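Local atomic coordinates of carbohydrate binding protein, putative, CPB33A (Cellvibrio japonicus, PDB entry 5FJQ), a protein that is a copper-dependent lytic polysaccharide monooxygenase, important for efficient use of chitin by the bacterium, seen here as its catalytic domain. Residues F105-T110 and H142-P147. Numbering follows the deposited sequence.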
loop_
_atom_site.group_PDB
_atom_site.type_symbol
_atom_site.label_atom_id
_atom_site.label_comp_id
_atom_site.label_asym_id
_atom_site.label_seq_id
_atom_site.Cartn_x
_atom_site.Cartn_y
_atom_site.Cartn_z
ATOM N N PHE A 105 -1.209 11.780 -4.167
ATOM C CA PHE A 105 -1.409 10.342 -3.881
ATOM C C PHE A 105 -1.364 9.667 -5.227
ATOM O O PHE A 105 -2.182 10.025 -6.167
ATOM C CB PHE A 105 -2.776 10.032 -3.200
ATOM C CG PHE A 105 -2.890 10.576 -1.775
ATOM C CD1 PHE A 105 -3.236 11.907 -1.549
ATOM C CD2 PHE A 105 -2.559 9.778 -0.672
ATOM C CE1 PHE A 105 -3.330 12.448 -0.241
ATOM C CE2 PHE A 105 -2.647 10.306 0.622
ATOM C CZ PHE A 105 -2.997 11.641 0.840
ATOM N N ARG A 106 -0.534 8.634 -5.330
ATOM C CA ARG A 106 -0.492 7.851 -6.547
ATOM C C ARG A 106 -0.818 6.389 -6.331
ATOM O O ARG A 106 -0.459 5.793 -5.294
ATOM C CB ARG A 106 0.911 7.905 -7.222
ATOM C CG ARG A 106 1.166 9.201 -7.932
ATOM C CD ARG A 106 2.589 9.223 -8.482
ATOM N NE ARG A 106 2.787 10.542 -9.085
ATOM C CZ ARG A 106 3.973 11.075 -9.400
ATOM N NH1 ARG A 106 5.081 10.437 -9.100
ATOM N NH2 ARG A 106 4.048 12.297 -9.927
ATOM N N TYR A 107 -1.502 5.830 -7.335
ATOM C CA TYR A 107 -1.719 4.408 -7.362
ATOM C C TYR A 107 -1.090 3.719 -8.545
ATOM O O TYR A 107 -1.198 4.208 -9.719
ATOM C CB TYR A 107 -3.212 4.092 -7.353
ATOM C CG TYR A 107 -3.892 4.658 -6.131
ATOM C CD1 TYR A 107 -3.983 6.041 -5.946
ATOM C CD2 TYR A 107 -4.397 3.824 -5.151
ATOM C CE1 TYR A 107 -4.640 6.583 -4.839
ATOM C CE2 TYR A 107 -5.080 4.338 -4.041
ATOM C CZ TYR A 107 -5.121 5.701 -3.866
ATOM O OH TYR A 107 -5.722 6.186 -2.780
ATOM N N TYR A 108 -0.620 2.500 -8.253
ATOM C CA TYR A 108 -0.012 1.598 -9.271
ATOM C C TYR A 108 -0.686 0.268 -9.148
ATOM O O TYR A 108 -1.380 -0.010 -8.125
ATOM C CB TYR A 108 1.502 1.425 -9.039
ATOM C CG TYR A 108 2.239 2.715 -9.076
ATOM C CD1 TYR A 108 2.146 3.657 -8.010
ATOM C CD2 TYR A 108 3.076 3.012 -10.172
ATOM C CE1 TYR A 108 2.825 4.866 -8.085
ATOM C CE2 TYR A 108 3.750 4.194 -10.222
ATOM C CZ TYR A 108 3.644 5.088 -9.212
ATOM O OH TYR A 108 4.329 6.217 -9.381
ATOM N N ILE A 109 -0.483 -0.557 -10.168
ATOM C CA ILE A 109 -1.021 -1.927 -10.205
ATOM C C ILE A 109 -0.065 -2.854 -10.942
ATOM O O ILE A 109 0.705 -2.394 -11.806
ATOM C CB ILE A 109 -2.459 -2.018 -10.808
ATOM C CG1 ILE A 109 -3.042 -3.416 -10.520
ATOM C CG2 ILE A 109 -2.451 -1.705 -12.319
ATOM C CD1 ILE A 109 -4.560 -3.550 -10.692
ATOM N N THR A 110 -0.051 -4.126 -10.500
ATOM C CA THR A 110 0.490 -5.266 -11.190
ATOM C C THR A 110 -0.133 -5.511 -12.596
ATOM O O THR A 110 -1.283 -5.123 -12.896
ATOM C CB THR A 110 0.319 -6.495 -10.305
ATOM O OG1 THR A 110 -0.957 -6.434 -9.662
ATOM C CG2 THR A 110 1.371 -6.470 -9.153
ATOM N N HIS A 142 -9.713 8.916 -3.472
ATOM C CA HIS A 142 -9.295 8.902 -4.853
ATOM C C HIS A 142 -10.143 7.865 -5.586
ATOM O O HIS A 142 -10.176 6.716 -5.231
ATOM C CB HIS A 142 -7.802 8.590 -4.865
ATOM C CG HIS A 142 -7.033 9.453 -3.920
ATOM N ND1 HIS A 142 -6.392 8.953 -2.802
ATOM C CD2 HIS A 142 -6.848 10.790 -3.893
ATOM C CE1 HIS A 142 -5.842 9.951 -2.130
ATOM N NE2 HIS A 142 -6.073 11.072 -2.787
ATOM N N ASN A 143 -10.902 8.317 -6.585
ATOM C CA ASN A 143 -11.621 7.390 -7.391
ATOM C C ASN A 143 -10.791 6.832 -8.535
ATOM O O ASN A 143 -10.812 7.431 -9.616
ATOM C CB ASN A 143 -12.740 8.132 -8.052
ATOM C CG ASN A 143 -14.083 7.720 -7.523
ATOM O OD1 ASN A 143 -14.331 7.783 -6.292
ATOM N ND2 ASN A 143 -14.968 7.290 -8.440
ATOM N N VAL A 144 -10.175 5.677 -8.336
ATOM C CA VAL A 144 -9.054 5.191 -9.187
ATOM C C VAL A 144 -9.738 4.430 -10.260
ATOM O O VAL A 144 -10.721 3.714 -9.957
ATOM C CB VAL A 144 -8.143 4.236 -8.376
ATOM C CG1 VAL A 144 -7.020 3.622 -9.229
ATOM C CG2 VAL A 144 -7.574 4.999 -7.199
ATOM N N ILE A 145 -9.341 4.614 -11.527
ATOM C CA ILE A 145 -9.975 3.797 -12.538
ATOM C C ILE A 145 -9.151 2.497 -12.696
ATOM O O ILE A 145 -7.981 2.519 -13.145
ATOM C CB ILE A 145 -10.239 4.547 -13.891
ATOM C CG1 ILE A 145 -10.998 5.881 -13.723
ATOM C CG2 ILE A 145 -10.810 3.628 -14.972
ATOM C CD1 ILE A 145 -12.204 5.910 -12.789
ATOM N N LEU A 146 -9.732 1.364 -12.307
ATOM C CA LEU A 146 -9.032 0.063 -12.407
ATOM C C LEU A 146 -9.052 -0.389 -13.847
ATOM O O LEU A 146 -10.140 -0.381 -14.499
ATOM C CB LEU A 146 -9.672 -0.984 -11.505
ATOM C CG LEU A 146 -9.713 -0.537 -10.051
ATOM C CD1 LEU A 146 -10.756 -1.365 -9.275
ATOM C CD2 LEU A 146 -8.345 -0.552 -9.385
ATOM N N PRO A 147 -7.862 -0.742 -14.385
ATOM C CA PRO A 147 -7.823 -1.209 -15.762
ATOM C C PRO A 147 -8.385 -2.628 -15.881
ATOM O O PRO A 147 -8.606 -3.298 -14.856
ATOM C CB PRO A 147 -6.319 -1.190 -16.093
ATOM C CG PRO A 147 -5.646 -1.526 -14.773
ATOM C CD PRO A 147 -6.540 -0.873 -13.707
#
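Strands 105-109 and 142-146 run in nearly the same direction, 22° apart, with axes 9.1 Å apart at closest approach, too wide for backbone pairing and fitting two facing sheets of the β-sandwich core of this monooxygenase domain. Phe105, Tyr107 and Ile109 point across at the other segment, where His142 and Val144 of the strand and Pro147 just beyond it meet them. Tyr107 and His142 both set CG anti to the carbonyl carbon, and their side chains cross at about a right angle; Tyr107 OH lies 2.8 Å from His142 ND1, a hydrogen bond in which either atom could be the donor. The imidazole nitrogen sits in the plane of the phenol ring, at its edge. Over one face of that ring Val144 CG2 makes a CH-π contact, 3.8 Å from the centroid and 7° off the normal. The Phe105 and His142 rings meet obliquely, planes at 36°, completing an aromatic cluster; Trp159 stacks on Phe105. Ile109 CG2 and Pro147 CG meet tip to tip at 4.0 Å. The Phe105 side chain is about 10 Å from the copper held by His1 and His100. Held at its hydroxyl and pressed on one face, the Tyr107 ring is probably restrained in rotation, while its hydroxyl satisfies a buried imidazole nitrogen.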